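Local coordinates for protein L-lysine 6-oxidase (Marinomonas mediterranea, PDB 3WEU) that oxidises the epsilon-amino group of L-lysine with a cysteine tryptophylquinone cofactor, releasing the hydrogen peroxide that makes it antibacterial, at residues H88-F99 / E497-C507; L172-G183 / L196-D207. All blocks are in the same frame, centred on the assembly; numbering follows the deposited sequence.

Interaction 1. Residues H88-F99 / E497-C507. With SO4 (sulfate ion), chain C.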
loop_
_atom_site.group_PDB
_atom_site.type_symbol
_atom_site.label_atom_id
_atom_site.label_comp_id
_atom_site.label_asym_id
_atom_site.label_seq_id
_atom_site.Cartn_x
_atom_site.Cartn_y
_atom_site.Cartn_z
ATOM N N HIS A 88 -8.720 -1.537 -39.429
ATOM C CA HIS A 88 -7.760 -0.853 -38.625
ATOM C C HIS A 88 -8.278 -0.571 -37.195
ATOM O O HIS A 88 -9.028 0.361 -36.977
ATOM C CB HIS A 88 -7.303 0.463 -39.317
ATOM C CG HIS A 88 -6.130 1.139 -38.651
ATOM N ND1 HIS A 88 -5.549 2.300 -39.158
ATOM C CD2 HIS A 88 -5.455 0.855 -37.518
ATOM C CE1 HIS A 88 -4.561 2.674 -38.371
ATOM N NE2 HIS A 88 -4.444 1.791 -37.396
ATOM N N LEU A 89 -7.855 -1.384 -36.244
ATOM C CA LEU A 89 -8.285 -1.277 -34.858
ATOM C C LEU A 89 -7.181 -0.579 -34.073
ATOM O O LEU A 89 -5.995 -0.748 -34.396
ATOM C CB LEU A 89 -8.463 -2.686 -34.278
ATOM C CG LEU A 89 -9.474 -3.616 -34.958
ATOM C CD1 LEU A 89 -9.646 -4.922 -34.141
ATOM C CD2 LEU A 89 -10.799 -2.955 -35.229
ATOM N N ALA A 90 -7.533 0.182 -33.051
ATOM C CA ALA A 90 -6.566 0.802 -32.135
ATOM C C ALA A 90 -7.181 1.021 -30.763
ATOM O O ALA A 90 -8.413 0.947 -30.585
ATOM C CB ALA A 90 -6.056 2.156 -32.673
ATOM N N ASN A 91 -6.316 1.180 -29.765
ATOM C CA ASN A 91 -6.774 1.507 -28.440
ATOM C C ASN A 91 -6.122 2.777 -28.070
ATOM O O ASN A 91 -4.875 2.811 -27.842
ATOM C CB ASN A 91 -6.366 0.385 -27.493
ATOM C CG ASN A 91 -6.721 0.641 -26.051
ATOM O OD1 ASN A 91 -6.498 1.711 -25.488
ATOM N ND2 ASN A 91 -7.165 -0.393 -25.413
ATOM N N LYS A 92 -6.931 3.813 -27.917
ATOM C CA LYS A 92 -6.398 5.136 -27.544
ATOM C C LYS A 92 -6.567 5.467 -26.098
ATOM O O LYS A 92 -6.338 6.639 -25.706
ATOM C CB LYS A 92 -7.150 6.183 -28.352
ATOM C CG LYS A 92 -6.646 6.444 -29.736
ATOM C CD LYS A 92 -7.420 7.547 -30.338
ATOM C CE LYS A 92 -6.932 8.070 -31.677
ATOM N NZ LYS A 92 -7.721 9.265 -32.083
ATOM N N LYS A 93 -6.986 4.492 -25.269
ATOM C CA LYS A 93 -7.408 4.812 -23.941
ATOM C C LYS A 93 -6.262 5.492 -23.120
ATOM O O LYS A 93 -6.507 6.380 -22.342
ATOM C CB LYS A 93 -7.814 3.582 -23.141
ATOM C CG LYS A 93 -8.992 2.814 -23.707
ATOM C CD LYS A 93 -9.365 1.707 -22.712
ATOM C CE LYS A 93 -10.596 0.943 -23.206
ATOM N NZ LYS A 93 -11.115 -0.024 -22.226
ATOM N N ALA A 94 -5.056 4.951 -23.208
ATOM C CA ALA A 94 -3.942 5.481 -22.400
ATOM C C ALA A 94 -3.568 6.940 -22.786
ATOM O O ALA A 94 -2.948 7.640 -22.014
ATOM C CB ALA A 94 -2.727 4.576 -22.438
ATOM N N ALA A 95 -3.975 7.351 -23.950
ATOM C CA ALA A 95 -3.720 8.667 -24.490
ATOM C C ALA A 95 -4.862 9.650 -24.276
ATOM O O ALA A 95 -4.697 10.832 -24.566
ATOM C CB ALA A 95 -3.476 8.513 -25.972
ATOM N N TRP A 96 -6.015 9.190 -23.750
ATOM C CA TRP A 96 -7.144 10.062 -23.584
ATOM C C TRP A 96 -7.214 10.705 -22.197
ATOM O O TRP A 96 -6.328 10.559 -21.324
ATOM C CB TRP A 96 -8.453 9.340 -23.985
ATOM C CG TRP A 96 -9.609 10.332 -24.417
ATOM C CD1 TRP A 96 -10.838 10.457 -23.850
ATOM C CD2 TRP A 96 -9.549 11.307 -25.457
ATOM N NE1 TRP A 96 -11.558 11.401 -24.470
ATOM C CE2 TRP A 96 -10.780 11.977 -25.451
ATOM C CE3 TRP A 96 -8.550 11.707 -26.370
ATOM C CZ2 TRP A 96 -11.069 13.002 -26.330
ATOM C CZ3 TRP A 96 -8.815 12.750 -27.223
ATOM C CH2 TRP A 96 -10.083 13.370 -27.225
ATOM N N TYR A 97 -8.289 11.447 -22.013
ATOM C CA TYR A 97 -8.599 12.056 -20.728
ATOM C C TYR A 97 -9.067 11.059 -19.692
ATOM O O TYR A 97 -9.677 10.048 -20.010
ATOM C CB TYR A 97 -9.724 13.068 -20.908
ATOM C CG TYR A 97 -9.387 14.211 -21.806
ATOM C CD1 TYR A 97 -8.677 15.320 -21.290
ATOM C CD2 TYR A 97 -9.815 14.267 -23.096
ATOM C CE1 TYR A 97 -8.371 16.410 -22.070
ATOM C CE2 TYR A 97 -9.494 15.385 -23.893
ATOM C CZ TYR A 97 -8.760 16.431 -23.334
ATOM O OH TYR A 97 -8.457 17.513 -23.987
ATOM N N GLU A 98 -8.829 11.383 -18.440
ATOM C CA GLU A 98 -9.404 10.658 -17.328
ATOM C C GLU A 98 -10.963 10.748 -17.431
ATOM O O GLU A 98 -11.492 11.804 -17.823
ATOM C CB GLU A 98 -8.920 11.295 -16.010
ATOM C CG GLU A 98 -7.484 10.942 -15.637
ATOM C CD GLU A 98 -7.116 11.324 -14.195
ATOM O OE1 GLU A 98 -7.922 11.966 -13.465
ATOM O OE2 GLU A 98 -5.991 10.939 -13.780
ATOM N N PHE A 99 -11.669 9.672 -17.074
ATOM C CA PHE A 99 -13.107 9.717 -17.107
ATOM C C PHE A 99 -13.660 10.448 -15.871
ATOM O O PHE A 99 -13.393 10.107 -14.731
ATOM C CB PHE A 99 -13.740 8.317 -17.234
ATOM C CG PHE A 99 -15.245 8.398 -17.469
ATOM C CD1 PHE A 99 -15.742 8.787 -18.705
ATOM C CD2 PHE A 99 -16.121 8.161 -16.429
ATOM C CE1 PHE A 99 -17.087 8.911 -18.919
ATOM C CE2 PHE A 99 -17.477 8.312 -16.652
ATOM C CZ PHE A 99 -17.944 8.655 -17.884
ATOM N N GLU A 497 -11.393 8.395 -35.784
ATOM C CA GLU A 497 -10.211 7.635 -36.065
ATOM C C GLU A 497 -10.373 6.327 -35.327
ATOM O O GLU A 497 -11.108 6.297 -34.350
ATOM C CB GLU A 497 -9.020 8.295 -35.433
ATOM C CG GLU A 497 -8.632 9.551 -36.175
ATOM C CD GLU A 497 -7.304 10.161 -35.742
ATOM O OE1 GLU A 497 -6.696 9.733 -34.746
ATOM O OE2 GLU A 497 -6.888 11.104 -36.453
ATOM N N PRO A 498 -9.584 5.335 -35.681
ATOM C CA PRO A 498 -9.419 4.117 -34.905
ATOM C C PRO A 498 -9.072 4.420 -33.428
ATOM O O PRO A 498 -8.223 5.259 -33.096
ATOM C CB PRO A 498 -8.297 3.382 -35.605
ATOM C CG PRO A 498 -8.372 3.819 -37.003
ATOM C CD PRO A 498 -8.982 5.210 -37.014
ATOM N N GLY A 499 -9.775 3.735 -32.526
ATOM C CA GLY A 499 -9.630 3.965 -31.120
ATOM C C GLY A 499 -10.615 4.981 -30.561
ATOM O O GLY A 499 -10.795 5.030 -29.326
ATOM N N ASP A 500 -11.341 5.687 -31.400
ATOM C CA ASP A 500 -12.168 6.763 -30.894
ATOM C C ASP A 500 -13.406 6.316 -30.111
ATOM O O ASP A 500 -13.822 6.987 -29.150
ATOM C CB ASP A 500 -12.522 7.762 -31.988
ATOM C CG ASP A 500 -11.371 8.742 -32.287
ATOM O OD1 ASP A 500 -10.350 8.712 -31.581
ATOM O OD2 ASP A 500 -11.571 9.471 -33.266
ATOM N N LEU A 501 -14.027 5.215 -30.531
ATOM C CA LEU A 501 -15.265 4.776 -29.878
ATOM C C LEU A 501 -15.051 4.161 -28.503
ATOM O O LEU A 501 -15.982 4.164 -27.691
ATOM C CB LEU A 501 -16.097 3.860 -30.776
ATOM C CG LEU A 501 -17.034 4.592 -31.722
ATOM C CD1 LEU A 501 -16.368 5.593 -32.548
ATOM C CD2 LEU A 501 -17.797 3.624 -32.598
ATOM N N THR A 502 -13.841 3.682 -28.186
ATOM C CA THR A 502 -13.602 3.043 -26.883
ATOM C C THR A 502 -12.654 3.812 -25.974
ATOM O O THR A 502 -12.412 3.441 -24.840
ATOM C CB THR A 502 -13.098 1.591 -27.034
ATOM O OG1 THR A 502 -11.870 1.546 -27.788
ATOM C CG2 THR A 502 -14.237 0.711 -27.726
ATOM N N LYS A 503 -12.084 4.908 -26.437
ATOM C CA LYS A 503 -10.981 5.473 -25.675
ATOM C C LYS A 503 -11.382 6.063 -24.354
ATOM O O LYS A 503 -10.543 6.156 -23.433
ATOM C CB LYS A 503 -10.258 6.539 -26.497
ATOM C CG LYS A 503 -11.086 7.739 -26.810
ATOM C CD LYS A 503 -10.457 8.565 -27.913
ATOM C CE LYS A 503 -11.377 9.705 -28.363
ATOM N NZ LYS A 503 -10.681 10.674 -29.295
ATOM N N ARG A 504 -12.617 6.495 -24.241
ATOM C CA ARG A 504 -13.087 7.131 -23.009
ATOM C C ARG A 504 -13.303 6.175 -21.849
ATOM O O ARG A 504 -13.372 6.584 -20.681
ATOM C CB ARG A 504 -14.396 7.879 -23.289
ATOM C CG ARG A 504 -14.145 9.130 -24.101
ATOM C CD ARG A 504 -15.470 9.715 -24.506
ATOM N NE ARG A 504 -15.336 10.994 -25.217
ATOM C CZ ARG A 504 -14.998 11.096 -26.490
ATOM N NH1 ARG A 504 -14.709 9.982 -27.202
ATOM N NH2 ARG A 504 -14.902 12.302 -27.046
ATOM N N MET A 505 -13.414 4.879 -22.155
ATOM C CA MET A 505 -13.769 3.879 -21.170
ATOM C C MET A 505 -12.599 3.661 -20.218
ATOM O O MET A 505 -11.476 4.133 -20.468
ATOM C CB MET A 505 -14.128 2.539 -21.831
ATOM C CG MET A 505 -15.088 2.603 -23.005
ATOM S SD MET A 505 -16.541 3.633 -22.713
ATOM C CE MET A 505 -17.472 2.486 -21.724
ATOM N N ALA A 506 -12.850 2.932 -19.131
ATOM C CA ALA A 506 -11.785 2.722 -18.167
ATOM C C ALA A 506 -10.620 1.982 -18.789
ATOM O O ALA A 506 -10.755 1.134 -19.689
ATOM C CB ALA A 506 -12.272 1.981 -16.935
ATOM N N CYS A 507 -9.452 2.336 -18.287
ATOM C CA CYS A 507 -8.172 1.752 -18.707
ATOM C C CYS A 507 -7.457 1.207 -17.500
ATOM O O CYS A 507 -6.844 1.987 -16.710
ATOM C CB CYS A 507 -7.354 2.833 -19.382
ATOM S SG CYS A 507 -5.874 2.118 -20.135
HETATM S S SO4 C . -9.239 7.252 -15.337
HETATM O O1 SO4 C . -9.053 8.496 -14.503
HETATM O O2 SO4 C . -7.892 7.070 -16.026
HETATM O O3 SO4 C . -9.469 6.055 -14.449
HETATM O O4 SO4 C . -10.432 7.308 -16.293
HETATM O O HOH W 1 -9.572 3.221 -27.726
HETATM O O HOH W 2 -7.883 11.037 -29.802
HETATM O O HOH W 3 -12.414 9.171 -20.604
#
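Lys503 lays its extended side chain across one face of the Trp96 indole. CE stands over the middle of the ring system, and NZ lies 3.5 Å from the centroid of the Trp96 six-membered ring, 15° off its normal, a cation-pi contact. The chain gets there because CG sits between the backbone N and the carbonyl carbon (chi1 65°). In a salt-bridge network, Lys503 NZ meets Asp500 OD1 at 3.0 Å from above the carboxylate plane, whereas Lys92 NZ reaches Asp500 OD1 at 2.7 Å from the opposite face, on the syn side. Lys92 NZ also makes a salt bridge to Glu497 OE1 (2.9 Å), from above the carboxylate plane, while Thr484 holds OE2. A water accepts from both ammonium groups, Lys92 NZ and Lys503 NZ being 4.3 Å apart. Glu489 also pairs with Lys503, and the carboxylates probably offset the like charges.

This buried junction joins the end of strand 80-91, in the N-terminal family region, to an irregular loop of the C-terminal one. A type II turn from Glu497 to Asp500 brings Gly499 CA to 3.3 Å from Ala90 O, a CA-H...O contact, and Pro498 CG lies over a face of the His88 imidazole. Lys93 NZ donates to Ala506 O (2.8 Å), nearly along the C=O axis, and pairs with Asp219. Phe99 N gives a nearly straight hydrogen bond to a sulfate, probably from crystallisation, that Arg122 also binds.

Interaction 2. Residues L172-G183 / L196-D207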
loop_
_atom_site.group_PDB
_atom_site.type_symbol
_atom_site.label_atom_id
_atom_site.label_comp_id
_atom_site.label_asym_id
_atom_site.label_seq_id
_atom_site.Cartn_x
_atom_site.Cartn_y
_atom_site.Cartn_z
ATOM N N LEU A 172 5.622 -5.979 -18.638
ATOM C CA LEU A 172 4.901 -5.118 -17.715
ATOM C C LEU A 172 5.034 -5.611 -16.291
ATOM O O LEU A 172 5.042 -6.816 -16.031
ATOM C CB LEU A 172 3.402 -5.085 -18.179
ATOM C CG LEU A 172 2.983 -3.980 -19.161
ATOM C CD1 LEU A 172 4.095 -3.169 -19.838
ATOM C CD2 LEU A 172 1.911 -4.344 -20.156
ATOM N N LEU A 173 5.119 -4.687 -15.351
ATOM C CA LEU A 173 5.388 -5.035 -13.971
ATOM C C LEU A 173 4.213 -5.611 -13.177
ATOM O O LEU A 173 4.415 -6.225 -12.158
ATOM C CB LEU A 173 5.937 -3.809 -13.248
ATOM C CG LEU A 173 7.200 -3.183 -13.849
ATOM C CD1 LEU A 173 7.642 -1.980 -12.988
ATOM C CD2 LEU A 173 8.318 -4.211 -14.018
ATOM N N GLN A 174 2.977 -5.353 -13.611
ATOM C CA GLN A 174 1.764 -5.804 -12.904
ATOM C C GLN A 174 0.716 -6.311 -13.918
ATOM O O GLN A 174 0.654 -5.825 -15.033
ATOM C CB GLN A 174 1.179 -4.619 -12.170
ATOM C CG GLN A 174 2.041 -4.057 -11.094
ATOM C CD GLN A 174 1.799 -4.818 -9.813
ATOM O OE1 GLN A 174 0.911 -4.469 -9.024
ATOM N NE2 GLN A 174 2.516 -5.910 -9.643
ATOM N N GLY A 175 -0.066 -7.326 -13.568
ATOM C CA GLY A 175 -1.030 -7.873 -14.551
ATOM C C GLY A 175 -0.390 -8.604 -15.695
ATOM O O GLY A 175 0.682 -9.233 -15.535
ATOM N N SER A 176 -1.023 -8.567 -16.851
ATOM C CA SER A 176 -0.540 -9.271 -18.012
ATOM C C SER A 176 0.869 -8.745 -18.379
ATOM O O SER A 176 1.073 -7.558 -18.452
ATOM C CB SER A 176 -1.475 -9.051 -19.204
ATOM O OG SER A 176 -2.839 -9.431 -18.877
ATOM N N LYS A 177 1.815 -9.639 -18.672
ATOM C CA LYS A 177 3.223 -9.248 -18.839
ATOM C C LYS A 177 3.618 -8.756 -20.217
ATOM O O LYS A 177 4.426 -7.784 -20.329
ATOM C CB LYS A 177 4.122 -10.427 -18.452
ATOM C CG LYS A 177 3.919 -10.833 -17.027
ATOM C CD LYS A 177 5.126 -11.507 -16.399
ATOM C CE LYS A 177 5.031 -11.355 -14.885
ATOM N NZ LYS A 177 5.170 -12.674 -14.205
ATOM N N HIS A 178 3.094 -9.428 -21.243
ATOM C CA HIS A 178 3.572 -9.282 -22.639
ATOM C C HIS A 178 2.496 -9.045 -23.621
ATOM O O HIS A 178 1.819 -9.958 -24.023
ATOM C CB HIS A 178 4.368 -10.514 -23.088
ATOM C CG HIS A 178 5.657 -10.676 -22.330
ATOM N ND1 HIS A 178 5.838 -11.633 -21.347
ATOM C CD2 HIS A 178 6.788 -9.925 -22.338
ATOM C CE1 HIS A 178 7.034 -11.487 -20.807
ATOM N NE2 HIS A 178 7.627 -10.455 -21.387
ATOM N N PHE A 179 2.339 -7.802 -24.029
ATOM C CA PHE A 179 1.346 -7.480 -25.054
ATOM C C PHE A 179 1.807 -7.972 -26.424
ATOM O O PHE A 179 2.932 -7.734 -26.819
ATOM C CB PHE A 179 1.101 -5.968 -25.128
ATOM C CG PHE A 179 0.194 -5.611 -26.219
ATOM C CD1 PHE A 179 -1.178 -5.763 -26.062
ATOM C CD2 PHE A 179 0.677 -5.270 -27.465
ATOM C CE1 PHE A 179 -2.030 -5.535 -27.143
ATOM C CE2 PHE A 179 -0.147 -5.054 -28.526
ATOM C CZ PHE A 179 -1.515 -5.173 -28.377
ATOM N N GLU A 180 0.919 -8.574 -27.190
ATOM C CA GLU A 180 1.265 -9.128 -28.483
ATOM C C GLU A 180 0.281 -8.861 -29.603
ATOM O O GLU A 180 0.662 -8.856 -30.745
ATOM C CB GLU A 180 1.417 -10.649 -28.356
ATOM C CG GLU A 180 2.817 -11.042 -27.939
ATOM C CD GLU A 180 2.957 -12.554 -27.757
ATOM O OE1 GLU A 180 4.041 -13.082 -28.014
ATOM O OE2 GLU A 180 1.980 -13.209 -27.361
ATOM N N SER A 181 -1.009 -8.701 -29.293
ATOM C CA SER A 181 -1.993 -8.701 -30.291
ATOM C C SER A 181 -3.255 -7.897 -29.875
ATOM O O SER A 181 -3.668 -7.938 -28.730
ATOM C CB SER A 181 -2.427 -10.131 -30.597
ATOM O OG SER A 181 -3.414 -10.164 -31.613
ATOM N N LEU A 182 -3.896 -7.335 -30.868
ATOM C CA LEU A 182 -5.229 -6.732 -30.738
ATOM C C LEU A 182 -6.384 -7.621 -31.243
ATOM O O LEU A 182 -7.555 -7.308 -31.091
ATOM C CB LEU A 182 -5.190 -5.434 -31.475
ATOM C CG LEU A 182 -5.056 -4.112 -30.649
ATOM C CD1 LEU A 182 -4.828 -4.047 -29.155
ATOM C CD2 LEU A 182 -4.731 -2.943 -31.545
ATOM N N GLY A 183 -6.030 -8.691 -31.931
ATOM C CA GLY A 183 -6.987 -9.671 -32.343
ATOM C C GLY A 183 -6.609 -10.360 -33.633
ATOM O O GLY A 183 -5.433 -10.487 -33.941
ATOM N N LEU A 196 -12.164 -10.865 -34.943
ATOM C CA LEU A 196 -12.042 -11.277 -33.596
ATOM C C LEU A 196 -11.135 -10.262 -32.939
ATOM O O LEU A 196 -10.141 -9.787 -33.559
ATOM C CB LEU A 196 -11.444 -12.672 -33.542
ATOM C CG LEU A 196 -12.309 -13.787 -34.125
ATOM C CD1 LEU A 196 -11.517 -14.927 -34.694
ATOM C CD2 LEU A 196 -13.136 -14.385 -33.025
ATOM N N GLY A 197 -11.464 -9.906 -31.707
ATOM C CA GLY A 197 -10.765 -8.879 -30.950
ATOM C C GLY A 197 -9.758 -9.465 -29.997
ATOM O O GLY A 197 -9.275 -10.561 -30.179
ATOM N N GLY A 198 -9.485 -8.716 -28.949
ATOM C CA GLY A 198 -8.498 -9.068 -27.936
ATOM C C GLY A 198 -8.738 -10.320 -27.130
ATOM O O GLY A 198 -9.805 -11.012 -27.199
ATOM N N TYR A 199 -7.724 -10.569 -26.323
ATOM C CA TYR A 199 -7.598 -11.735 -25.544
ATOM C C TYR A 199 -7.835 -11.523 -24.052
ATOM O O TYR A 199 -7.788 -12.502 -23.297
ATOM C CB TYR A 199 -6.222 -12.325 -25.773
ATOM C CG TYR A 199 -5.997 -12.799 -27.165
ATOM C CD1 TYR A 199 -5.396 -11.955 -28.129
ATOM C CD2 TYR A 199 -6.493 -14.038 -27.583
ATOM C CE1 TYR A 199 -5.210 -12.402 -29.438
ATOM C CE2 TYR A 199 -6.340 -14.476 -28.892
ATOM C CZ TYR A 199 -5.702 -13.668 -29.815
ATOM O OH TYR A 199 -5.515 -14.123 -31.081
ATOM N N GLY A 200 -8.134 -10.290 -23.662
ATOM C CA GLY A 200 -8.316 -9.912 -22.287
ATOM C C GLY A 200 -7.076 -9.413 -21.550
ATOM O O GLY A 200 -7.089 -9.252 -20.312
ATOM N N PHE A 201 -5.997 -9.176 -22.310
ATOM C CA PHE A 201 -4.777 -8.547 -21.784
ATOM C C PHE A 201 -5.104 -7.314 -20.933
ATOM O O PHE A 201 -5.888 -6.439 -21.326
ATOM C CB PHE A 201 -3.869 -8.092 -22.956
ATOM C CG PHE A 201 -2.614 -7.398 -22.512
ATOM C CD1 PHE A 201 -2.591 -6.058 -22.213
ATOM C CD2 PHE A 201 -1.440 -8.150 -22.376
ATOM C CE1 PHE A 201 -1.389 -5.458 -21.740
ATOM C CE2 PHE A 201 -0.279 -7.560 -21.909
ATOM C CZ PHE A 201 -0.258 -6.231 -21.606
ATOM N N ALA A 202 -4.475 -7.225 -19.786
ATOM C CA ALA A 202 -4.613 -6.009 -18.933
ATOM C C ALA A 202 -3.416 -6.038 -17.982
ATOM O O ALA A 202 -3.297 -6.912 -17.104
ATOM C CB ALA A 202 -5.930 -6.018 -18.175
ATOM N N GLY A 203 -2.508 -5.096 -18.260
ATOM C CA GLY A 203 -1.241 -4.962 -17.522
ATOM C C GLY A 203 -0.731 -3.536 -17.516
ATOM O O GLY A 203 -1.167 -2.658 -18.309
ATOM N N GLY A 204 0.227 -3.311 -16.625
ATOM C CA GLY A 204 0.840 -1.994 -16.535
ATOM C C GLY A 204 1.993 -1.953 -15.517
ATOM O O GLY A 204 2.391 -2.992 -14.904
ATOM N N ASN A 205 2.529 -0.750 -15.341
ATOM C CA ASN A 205 3.785 -0.607 -14.579
ATOM C C ASN A 205 3.652 0.105 -13.275
ATOM O O ASN A 205 4.647 0.338 -12.634
ATOM C CB ASN A 205 4.841 0.036 -15.469
ATOM C CG ASN A 205 5.223 -0.847 -16.636
ATOM O OD1 ASN A 205 5.379 -2.080 -16.494
ATOM N ND2 ASN A 205 5.361 -0.241 -17.804
ATOM N N THR A 206 2.423 0.375 -12.829
ATOM C CA THR A 206 2.149 0.899 -11.500
ATOM C C THR A 206 1.198 -0.023 -10.767
ATOM O O THR A 206 0.470 -0.820 -11.375
ATOM C CB THR A 206 1.535 2.330 -11.541
ATOM O OG1 THR A 206 0.263 2.335 -12.216
ATOM C CG2 THR A 206 2.471 3.233 -12.285
ATOM N N ASP A 207 1.209 0.076 -9.453
ATOM C CA ASP A 207 0.410 -0.742 -8.579
ATOM C C ASP A 207 -0.968 -0.135 -8.734
ATOM O O ASP A 207 -1.118 1.090 -8.676
ATOM C CB ASP A 207 0.955 -0.632 -7.119
ATOM C CG ASP A 207 0.391 -1.718 -6.164
ATOM O OD1 ASP A 207 0.910 -1.827 -5.018
ATOM O OD2 ASP A 207 -0.552 -2.475 -6.539
HETATM O O HOH W 4 -9.223 -5.791 -29.558
#
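A classic beta bulge marks the antiparallel pairing of strands 174-175 and 202-204, with Leu173 and Gln174 both set against Gly204. Gln174 and Gly204 form a hydrogen-bonded pair: Gln174 N donates to Gly204 O at 2.8 Å, and Gly204 N donates back to Gln174 O. The adjoining non-hydrogen-bonded pair, Gly175 with Gly203, brings the backbones to a CA-CA distance of 4.2 Å, an approach eased by the absence of side chains on both residues. Strand 202-204 is the middle one of a small three-stranded sheet whose other edge is strand 217-219.

Beside the bulge, Asn205 turns its amide back so that OD1 accepts from Leu173 N at 2.9 Å, in the carbonyl plane, while Asp216 takes its ND2. Beyond the other end of the pairing Ser176 grips Ala202 twice. Its backbone N donates to Ala202 O, and its OG accepts from Ala202 N in an almost straight bond (2.9 Å, 178° at the hydrogen); with OG beside its own backbone N (chi1 -55°), both polar atoms face the same residue.

The Phe201 ring lies in the bend that 172-183 makes from Ser176 to Phe179. Ser176 CB covers one face, 3.6 Å from the Phe201 ring centroid, and Phe179 CB lies over the opposite face. The Phe179 ring adds a T-shaped contact, its edge toward the Phe201 face, with planes at 87°. Leu172 meets the rim with CD2, in the plane of the ring. At the far end Ser181 makes an ST turn, its OG accepting from Gly183 N, and the same OG, also bonded to Glu152, lies at the edge of the Tyr199 ring, 3.6 Å from Tyr199 CE1.

From the N terminus, the chain runs through 88-99, at the end of strand 80-91. It then forms 172-183 and, after 12 residues that complete the turn of the hairpin between strands 181-187 and 193-196, whose outer ends lie in the two segments, returns as 196-207 to close interaction 2. Interaction 1 closes later, with 497-507, so interaction 2 is nested within its loop. The shorter closure ties a small three-stranded sheet to the large mixed sheet inside the N-terminal family region; the longer one joins that region to the C-terminal one. Both reach the large sheet, with centres about 15 Å apart, and the Leu182 side chain packs against the backbone of Leu89 and Ala90.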